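Local coordinates for protein acyl-CoA thioesterase (PDB 3RQB) that is of unknown function but probably acts as an acyl-CoA thioesterase, carrying two hot-dog domains in one chain, at residues Q164-M172 with E229-T237; L7-A15 with D174-A184. One frame throughout, in Å; residues are numbered along the deposited sequence.

The two contacts show how one run of chain can serve first a sheet and then a helix-to-loop contact. In interaction 1, residues 164-172 pair antiparallel with 229-237 inside the C-terminal hot-dog domain. The strand that starts there, 168-174, runs straight on into segment 174-184, which in interaction 2 receives the N-terminal helical turn 11-15 through a salt-bridge network. The centres of the contacts lie about 23 Å apart, yet they touch where L230 CD1 meets L180 CD2 at 3.9 Å. Interaction 1 is largely buried and is held by backbone bonds; interaction 2 is only partly buried and depends on side chains. Neither includes a bound ligand.

Interaction 1 (Q164-M172 with E229-T237)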
loop_
_atom_site.group_PDB
_atom_site.type_symbol
_atom_site.label_atom_id
_atom_site.label_comp_id
_atom_site.label_asym_id
_atom_site.label_seq_id
_atom_site.Cartn_x
_atom_site.Cartn_y
_atom_site.Cartn_z
ATOM N N GLN B 164 2.681 7.346 25.308
ATOM C CA GLN B 164 1.304 7.733 25.030
ATOM C C GLN B 164 0.975 7.911 23.548
ATOM O O GLN B 164 -0.166 8.201 23.192
ATOM C CB GLN B 164 0.963 8.998 25.831
ATOM C CG GLN B 164 1.324 8.858 27.302
ATOM C CD GLN B 164 1.224 10.176 28.046
ATOM O OE1 GLN B 164 0.788 11.183 27.482
ATOM N NE2 GLN B 164 1.627 10.179 29.313
ATOM N N ASP B 165 1.974 7.736 22.692
ATOM C CA ASP B 165 1.748 7.764 21.255
ATOM C C ASP B 165 1.771 6.354 20.667
ATOM O O ASP B 165 1.953 5.374 21.392
ATOM C CB ASP B 165 2.789 8.634 20.563
ATOM C CG ASP B 165 4.200 8.264 20.953
ATOM O OD1 ASP B 165 4.882 7.604 20.143
ATOM O OD2 ASP B 165 4.620 8.619 22.077
ATOM N N ALA B 166 1.574 6.260 19.355
ATOM C CA ALA B 166 1.481 4.972 18.662
ATOM C C ALA B 166 2.780 4.479 18.016
ATOM O O ALA B 166 2.768 3.496 17.290
ATOM C CB ALA B 166 0.353 5.005 17.641
ATOM N N THR B 167 3.879 5.192 18.226
ATOM C CA THR B 167 5.126 4.900 17.514
ATOM C C THR B 167 6.007 3.851 18.201
ATOM O O THR B 167 6.340 3.976 19.377
ATOM C CB THR B 167 5.957 6.192 17.284
ATOM O OG1 THR B 167 5.278 7.055 16.353
ATOM C CG2 THR B 167 7.340 5.851 16.758
ATOM N N THR B 168 6.393 2.828 17.447
ATOM C CA THR B 168 7.248 1.759 17.960
ATOM C C THR B 168 8.612 1.727 17.275
ATOM O O THR B 168 8.710 1.909 16.057
ATOM C CB THR B 168 6.593 0.369 17.760
ATOM O OG1 THR B 168 5.490 0.226 18.660
ATOM C CG2 THR B 168 7.595 -0.755 18.022
ATOM N N TYR B 169 9.661 1.513 18.070
ATOM C CA TYR B 169 10.986 1.164 17.545
ATOM C C TYR B 169 11.368 -0.221 18.056
ATOM O O TYR B 169 11.169 -0.522 19.232
ATOM C CB TYR B 169 12.067 2.141 18.011
ATOM C CG TYR B 169 11.861 3.601 17.657
ATOM C CD1 TYR B 169 10.965 3.995 16.668
ATOM C CD2 TYR B 169 12.583 4.593 18.320
ATOM C CE1 TYR B 169 10.792 5.349 16.358
ATOM C CE2 TYR B 169 12.422 5.935 18.020
ATOM C CZ TYR B 169 11.527 6.317 17.043
ATOM O OH TYR B 169 11.376 7.664 16.757
ATOM N N GLN B 170 11.914 -1.064 17.186
ATOM C CA GLN B 170 12.436 -2.342 17.645
ATOM C C GLN B 170 13.590 -2.883 16.809
ATOM O O GLN B 170 13.659 -2.685 15.592
ATOM C CB GLN B 170 11.318 -3.381 17.711
ATOM C CG GLN B 170 10.790 -3.820 16.356
ATOM C CD GLN B 170 9.404 -4.449 16.456
ATOM O OE1 GLN B 170 8.622 -4.114 17.355
ATOM N NE2 GLN B 170 9.094 -5.364 15.531
ATOM N N TRP B 171 14.500 -3.572 17.482
ATOM C CA TRP B 171 15.471 -4.390 16.791
ATOM C C TRP B 171 14.807 -5.730 16.590
ATOM O O TRP B 171 14.157 -6.258 17.497
ATOM C CB TRP B 171 16.737 -4.561 17.623
ATOM C CG TRP B 171 17.529 -3.303 17.772
ATOM C CD1 TRP B 171 17.711 -2.575 18.916
ATOM C CD2 TRP B 171 18.247 -2.618 16.739
ATOM N NE1 TRP B 171 18.499 -1.481 18.658
ATOM C CE2 TRP B 171 18.844 -1.483 17.331
ATOM C CE3 TRP B 171 18.444 -2.854 15.370
ATOM C CZ2 TRP B 171 19.627 -0.581 16.600
ATOM C CZ3 TRP B 171 19.223 -1.959 14.643
ATOM C CH2 TRP B 171 19.802 -0.836 15.263
HETATM N N MSE B 172 14.956 -6.274 15.393
HETATM C CA MSE B 172 14.339 -7.546 15.072
HETATM C C MSE B 172 15.151 -8.299 14.026
HETATM O O MSE B 172 15.772 -7.701 13.134
HETATM C CB MSE B 172 12.925 -7.312 14.545
HETATM C CG MSE B 172 12.927 -6.594 13.211
HETATM SE SE MSE B 172 11.326 -5.576 12.841
HETATM C CE MSE B 172 11.944 -4.659 11.240
ATOM N N GLU B 229 20.777 -7.886 12.666
ATOM C CA GLU B 229 19.492 -7.392 13.159
ATOM C C GLU B 229 19.059 -6.143 12.395
ATOM O O GLU B 229 19.883 -5.468 11.781
ATOM C CB GLU B 229 19.552 -7.097 14.663
ATOM C CG GLU B 229 19.703 -8.332 15.525
ATOM C CD GLU B 229 19.607 -8.039 17.010
ATOM O OE1 GLU B 229 18.474 -7.792 17.499
ATOM O OE2 GLU B 229 20.670 -8.066 17.678
ATOM N N LEU B 230 17.762 -5.847 12.420
ATOM C CA LEU B 230 17.238 -4.665 11.739
ATOM C C LEU B 230 16.402 -3.801 12.666
ATOM O O LEU B 230 15.913 -4.261 13.706
ATOM C CB LEU B 230 16.384 -5.073 10.548
ATOM C CG LEU B 230 17.022 -6.165 9.706
ATOM C CD1 LEU B 230 16.046 -6.632 8.647
ATOM C CD2 LEU B 230 18.311 -5.648 9.097
ATOM N N LEU B 231 16.236 -2.544 12.273
ATOM C CA LEU B 231 15.428 -1.627 13.048
ATOM C C LEU B 231 14.149 -1.291 12.319
ATOM O O LEU B 231 14.174 -0.635 11.279
ATOM C CB LEU B 231 16.187 -0.339 13.313
ATOM C CG LEU B 231 15.375 0.525 14.269
ATOM C CD1 LEU B 231 15.435 -0.097 15.652
ATOM C CD2 LEU B 231 15.861 1.969 14.285
ATOM N N GLY B 232 13.028 -1.753 12.851
ATOM C CA GLY B 232 11.739 -1.342 12.331
ATOM C C GLY B 232 11.187 -0.124 13.054
ATOM O O GLY B 232 11.462 0.097 14.235
ATOM N N VAL B 233 10.393 0.662 12.341
ATOM C CA VAL B 233 9.659 1.767 12.932
ATOM C C VAL B 233 8.228 1.711 12.431
ATOM O O VAL B 233 7.970 1.918 11.246
ATOM C CB VAL B 233 10.238 3.125 12.503
ATOM C CG1 VAL B 233 9.427 4.268 13.133
ATOM C CG2 VAL B 233 11.721 3.217 12.857
ATOM N N ALA B 234 7.290 1.478 13.333
ATOM C CA ALA B 234 5.897 1.442 12.940
ATOM C C ALA B 234 5.172 2.565 13.639
ATOM O O ALA B 234 5.319 2.759 14.847
ATOM C CB ALA B 234 5.279 0.103 13.293
ATOM N N ARG B 235 4.399 3.314 12.869
ATOM C CA ARG B 235 3.603 4.398 13.420
ATOM C C ARG B 235 2.170 4.212 12.955
ATOM O O ARG B 235 1.873 3.362 12.107
ATOM C CB ARG B 235 4.159 5.781 13.030
ATOM C CG ARG B 235 3.826 6.253 11.618
ATOM C CD ARG B 235 4.474 7.609 11.285
ATOM N NE ARG B 235 4.231 8.021 9.896
ATOM C CZ ARG B 235 3.275 8.866 9.501
ATOM N NH1 ARG B 235 2.450 9.414 10.392
ATOM N NH2 ARG B 235 3.143 9.168 8.208
ATOM N N ALA B 236 1.269 4.963 13.563
ATOM C CA ALA B 236 -0.127 4.896 13.187
ATOM C C ALA B 236 -0.557 6.265 12.724
ATOM O O ALA B 236 0.110 7.264 12.984
ATOM C CB ALA B 236 -0.975 4.450 14.365
ATOM N N THR B 237 -1.661 6.309 11.999
ATOM C CA THR B 237 -2.183 7.579 11.528
ATOM C C THR B 237 -3.464 7.934 12.279
ATOM O O THR B 237 -3.512 8.914 13.018
ATOM C CB THR B 237 -2.415 7.552 10.019
ATOM O OG1 THR B 237 -1.397 6.755 9.400
ATOM C CG2 THR B 237 -2.356 8.958 9.469
#
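W171 and L231 face each other as a non-hydrogen-bonded pair of an antiparallel ladder, and the indole of W171 lies against L231 and L230 on the face it shares with L231. W171 CB lies 3.7 Å from E229 OE1, while the other oxygen of that carboxylate, OE2, forms a salt bridge with R153. With CG anti to the carbonyl carbon (chi1 -69°), the ring swings across toward the opposite strand. There W171 CE3 comes 3.3 Å from L230 O, and W171 CZ3 at the far rim touches L231 CB at 3.7 Å. L231 CD1 sits over the ring face in a CH-pi contact, 4.0 Å from the centroid of the six-membered ring of W171 and only 12° off its normal. The polar tip, NE1, turns instead to P130 O. Cut back to an alanine, this position would probably leave L231 CD1 without its aromatic partner and P130 O without its donor.

On the same face Y169 stands beside V233, whose CG1 meets the phenol edge at CE1. On the other face the extended chain of the selenomethionine M172 reaches along the sheet until M172 CE lies 3.5 Å from G232 CA. Reciprocal backbone bonds tie the hydrogen-bonded pairs T168-A234, Q170-G232 and M172-L230; the T168 N to A234 O bond, 2.8 Å long, is nearly straight. Beyond the ladder A166 CB meets A236 CB at 3.6 Å.

The pair lies inside the larger antiparallel array of the hot-dog fold: strand 150-156 bonds to the outer flank of 168-174 and strand 243-251 to that of 230-240, while helix 195-200 packs against T168, A234 and A236.

Interaction 2 (L7-A15 with D174-A184); sequences LVTHAFDDA and DDPPRPLDHAA
A salt-bridge network of D13, R178 and D181 joins the N-terminal helical turn 11-15 to the proline-rich connection that leads into helix 182-188. R178 is its hub. Its chain leaves with CG anti to the backbone N (chi1 165°) and stays extended to NE, which carries the guanidinium out to both aspartates. D13 OD1 takes R178 NH2 at 2.5 Å through its syn lone pair, with R178 NE giving weaker bonds to both carboxylate oxygens; the two groups are turned well out of a common plane. At the far side R178 NH1 reaches D181 OD1 at 3.3 Å, the oxygen lying in the guanidinium plane and the bond almost straight (179°).

D181 is also the N-cap of helix 182-188. The oxygen that meets R178, D181 OD1, accepts A184 N at 3.1 Å, and the two donors arrive from opposite faces of the carboxylate, so one atom links the charge network to the helix start. Such sharing probably helps hold the carboxylate against rotation.

Aromatic rings flank the arginine chain. F12 lays CD1 over the centre of one guanidinium face, 3.4 Å from R178 CZ, with the two planes 39° apart. The far end of the same ring enters the hydrophobic layer, where F12 CZ lies 3.9 Å from A183 CB and 4.0 Å from A184 CB. I43 and A46 of helix 41-53 also touch F12, and A46 packs on A183 as well. Nearer the backbone, R178 CD sits squarely over the face of the H10 ring, 3.7 Å from its centroid.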
loop_
_atom_site.group_PDB
_atom_site.type_symbol
_atom_site.label_atom_id
_atom_site.label_comp_id
_atom_site.label_asym_id
_atom_site.label_seq_id
_atom_site.Cartn_x
_atom_site.Cartn_y
_atom_site.Cartn_z
ATOM N N LEU B 7 21.165 -31.970 6.635
ATOM C CA LEU B 7 20.180 -31.060 6.049
ATOM C C LEU B 7 19.162 -30.614 7.088
ATOM O O LEU B 7 18.327 -31.408 7.516
ATOM C CB LEU B 7 19.440 -31.732 4.884
ATOM C CG LEU B 7 20.196 -32.079 3.598
ATOM C CD1 LEU B 7 19.237 -32.628 2.544
ATOM C CD2 LEU B 7 20.953 -30.870 3.052
ATOM N N VAL B 8 19.219 -29.351 7.497
ATOM C CA VAL B 8 18.224 -28.830 8.432
ATOM C C VAL B 8 17.393 -27.745 7.774
ATOM O O VAL B 8 17.933 -26.857 7.125
ATOM C CB VAL B 8 18.860 -28.248 9.708
ATOM C CG1 VAL B 8 17.769 -27.820 10.683
ATOM C CG2 VAL B 8 19.792 -29.262 10.356
ATOM N N THR B 9 16.080 -27.819 7.941
ATOM C CA THR B 9 15.199 -26.785 7.422
ATOM C C THR B 9 14.927 -25.726 8.477
ATOM O O THR B 9 14.491 -26.036 9.590
ATOM C CB THR B 9 13.849 -27.361 6.988
ATOM O OG1 THR B 9 13.380 -28.273 7.995
ATOM C CG2 THR B 9 13.979 -28.079 5.652
ATOM N N HIS B 10 15.185 -24.475 8.119
ATOM C CA HIS B 10 14.760 -23.353 8.943
ATOM C C HIS B 10 13.241 -23.283 8.885
ATOM O O HIS B 10 12.642 -23.484 7.824
ATOM C CB HIS B 10 15.357 -22.041 8.437
ATOM C CG HIS B 10 15.058 -20.868 9.316
ATOM N ND1 HIS B 10 16.014 -20.259 10.101
ATOM C CD2 HIS B 10 13.904 -20.195 9.543
ATOM C CE1 HIS B 10 15.465 -19.260 10.770
ATOM N NE2 HIS B 10 14.185 -19.199 10.448
ATOM N N ALA B 11 12.622 -22.990 10.021
ATOM C CA ALA B 11 11.166 -22.960 10.118
ATOM C C ALA B 11 10.552 -22.147 8.996
ATOM O O ALA B 11 9.633 -22.600 8.319
ATOM C CB ALA B 11 10.748 -22.380 11.451
ATOM N N PHE B 12 11.070 -20.940 8.808
ATOM C CA PHE B 12 10.600 -20.054 7.759
ATOM C C PHE B 12 10.576 -20.748 6.398
ATOM O O PHE B 12 9.550 -20.755 5.712
ATOM C CB PHE B 12 11.495 -18.820 7.684
ATOM C CG PHE B 12 11.088 -17.845 6.622
ATOM C CD1 PHE B 12 11.468 -18.033 5.304
ATOM C CD2 PHE B 12 10.316 -16.741 6.938
ATOM C CE1 PHE B 12 11.090 -17.135 4.324
ATOM C CE2 PHE B 12 9.934 -15.837 5.960
ATOM C CZ PHE B 12 10.321 -16.033 4.652
ATOM N N ASP B 13 11.707 -21.322 6.004
ATOM C CA ASP B 13 11.776 -22.030 4.733
ATOM C C ASP B 13 10.820 -23.219 4.750
ATOM O O ASP B 13 10.374 -23.708 3.705
ATOM C CB ASP B 13 13.210 -22.484 4.464
ATOM C CG ASP B 13 14.166 -21.323 4.374
ATOM O OD1 ASP B 13 13.768 -20.292 3.802
ATOM O OD2 ASP B 13 15.302 -21.428 4.878
ATOM N N ASP B 14 10.509 -23.677 5.954
ATOM C CA ASP B 14 9.609 -24.796 6.129
ATOM C C ASP B 14 8.167 -24.352 5.888
ATOM O O ASP B 14 7.414 -25.017 5.191
ATOM C CB ASP B 14 9.778 -25.382 7.529
ATOM C CG ASP B 14 9.506 -26.868 7.576
ATOM O OD1 ASP B 14 8.466 -27.259 8.150
ATOM O OD2 ASP B 14 10.328 -27.640 7.031
ATOM N N ALA B 15 7.789 -23.213 6.450
ATOM C CA ALA B 15 6.433 -22.689 6.279
ATOM C C ALA B 15 6.160 -22.263 4.847
ATOM O O ALA B 15 5.059 -22.454 4.324
ATOM C CB ALA B 15 6.206 -21.518 7.206
ATOM N N ASP B 174 15.133 -12.662 12.228
ATOM C CA ASP B 174 14.668 -14.036 12.317
ATOM C C ASP B 174 15.346 -14.680 13.504
ATOM O O ASP B 174 16.514 -14.414 13.780
ATOM C CB ASP B 174 15.051 -14.826 11.067
ATOM C CG ASP B 174 14.498 -14.213 9.792
ATOM O OD1 ASP B 174 15.301 -13.706 8.967
ATOM O OD2 ASP B 174 13.258 -14.243 9.619
ATOM N N ASP B 175 14.608 -15.514 14.219
ATOM C CA ASP B 175 15.232 -16.428 15.154
ATOM C C ASP B 175 14.717 -17.820 14.808
ATOM O O ASP B 175 13.550 -17.978 14.448
ATOM C CB ASP B 175 14.874 -16.059 16.601
ATOM C CG ASP B 175 15.762 -16.770 17.633
ATOM O OD1 ASP B 175 17.009 -16.745 17.477
ATOM O OD2 ASP B 175 15.208 -17.353 18.597
ATOM N N PRO B 176 15.596 -18.831 14.864
ATOM C CA PRO B 176 17.045 -18.659 14.946
ATOM C C PRO B 176 17.531 -17.949 13.701
ATOM O O PRO B 176 16.827 -17.942 12.686
ATOM C CB PRO B 176 17.568 -20.098 14.952
ATOM C CG PRO B 176 16.477 -20.905 14.388
ATOM C CD PRO B 176 15.224 -20.251 14.864
ATOM N N PRO B 177 18.740 -17.380 13.772
ATOM C CA PRO B 177 19.267 -16.443 12.772
ATOM C C PRO B 177 19.144 -17.009 11.377
ATOM O O PRO B 177 19.435 -18.187 11.158
ATOM C CB PRO B 177 20.742 -16.310 13.158
ATOM C CG PRO B 177 21.045 -17.554 13.962
ATOM C CD PRO B 177 19.783 -17.854 14.699
ATOM N N ARG B 178 18.682 -16.189 10.445
ATOM C CA ARG B 178 18.601 -16.640 9.064
ATOM C C ARG B 178 18.972 -15.511 8.126
ATOM O O ARG B 178 18.571 -14.366 8.341
ATOM C CB ARG B 178 17.185 -17.141 8.761
ATOM C CG ARG B 178 16.856 -17.318 7.288
ATOM C CD ARG B 178 15.383 -17.692 7.112
ATOM N NE ARG B 178 15.051 -18.160 5.763
ATOM C CZ ARG B 178 14.764 -17.353 4.742
ATOM N NH1 ARG B 178 14.785 -16.032 4.912
ATOM N NH2 ARG B 178 14.465 -17.861 3.552
ATOM N N PRO B 179 19.704 -15.841 7.052
ATOM C CA PRO B 179 20.128 -14.842 6.073
ATOM C C PRO B 179 18.920 -14.140 5.507
ATOM O O PRO B 179 17.850 -14.738 5.385
ATOM C CB PRO B 179 20.811 -15.680 5.001
ATOM C CG PRO B 179 21.358 -16.842 5.764
ATOM C CD PRO B 179 20.307 -17.155 6.783
ATOM N N LEU B 180 19.089 -12.870 5.177
ATOM C CA LEU B 180 17.958 -12.065 4.767
ATOM C C LEU B 180 17.709 -12.178 3.279
ATOM O O LEU B 180 18.649 -12.159 2.489
ATOM C CB LEU B 180 18.175 -10.603 5.137
ATOM C CG LEU B 180 16.918 -9.762 4.931
ATOM C CD1 LEU B 180 15.738 -10.366 5.690
ATOM C CD2 LEU B 180 17.166 -8.336 5.366
ATOM N N ASP B 181 16.437 -12.311 2.914
ATOM C CA ASP B 181 16.004 -12.234 1.523
ATOM C C ASP B 181 14.666 -11.507 1.464
ATOM O O ASP B 181 14.185 -11.015 2.473
ATOM C CB ASP B 181 15.918 -13.626 0.886
ATOM C CG ASP B 181 14.691 -14.405 1.324
ATOM O OD1 ASP B 181 14.102 -14.075 2.372
ATOM O OD2 ASP B 181 14.320 -15.362 0.612
ATOM N N HIS B 182 14.055 -11.437 0.293
ATOM C CA HIS B 182 12.865 -10.607 0.144
ATOM C C HIS B 182 11.661 -11.077 0.951
ATOM O O HIS B 182 11.032 -10.292 1.661
ATOM C CB HIS B 182 12.516 -10.437 -1.334
ATOM C CG HIS B 182 13.560 -9.688 -2.105
ATOM N ND1 HIS B 182 13.543 -8.316 -2.248
ATOM C CD2 HIS B 182 14.669 -10.117 -2.753
ATOM C CE1 HIS B 182 14.587 -7.934 -2.960
ATOM N NE2 HIS B 182 15.288 -9.009 -3.279
ATOM N N ALA B 183 11.337 -12.359 0.860
ATOM C CA ALA B 183 10.154 -12.846 1.563
ATOM C C ALA B 183 10.292 -12.686 3.086
ATOM O O ALA B 183 9.351 -12.279 3.768
ATOM C CB ALA B 183 9.837 -14.293 1.168
ATOM N N ALA B 184 11.477 -12.986 3.607
ATOM C CA ALA B 184 11.731 -12.903 5.041
ATOM C C ALA B 184 11.511 -11.474 5.487
ATOM O O ALA B 184 11.016 -11.195 6.594
ATOM C CB ALA B 184 13.152 -13.325 5.339
#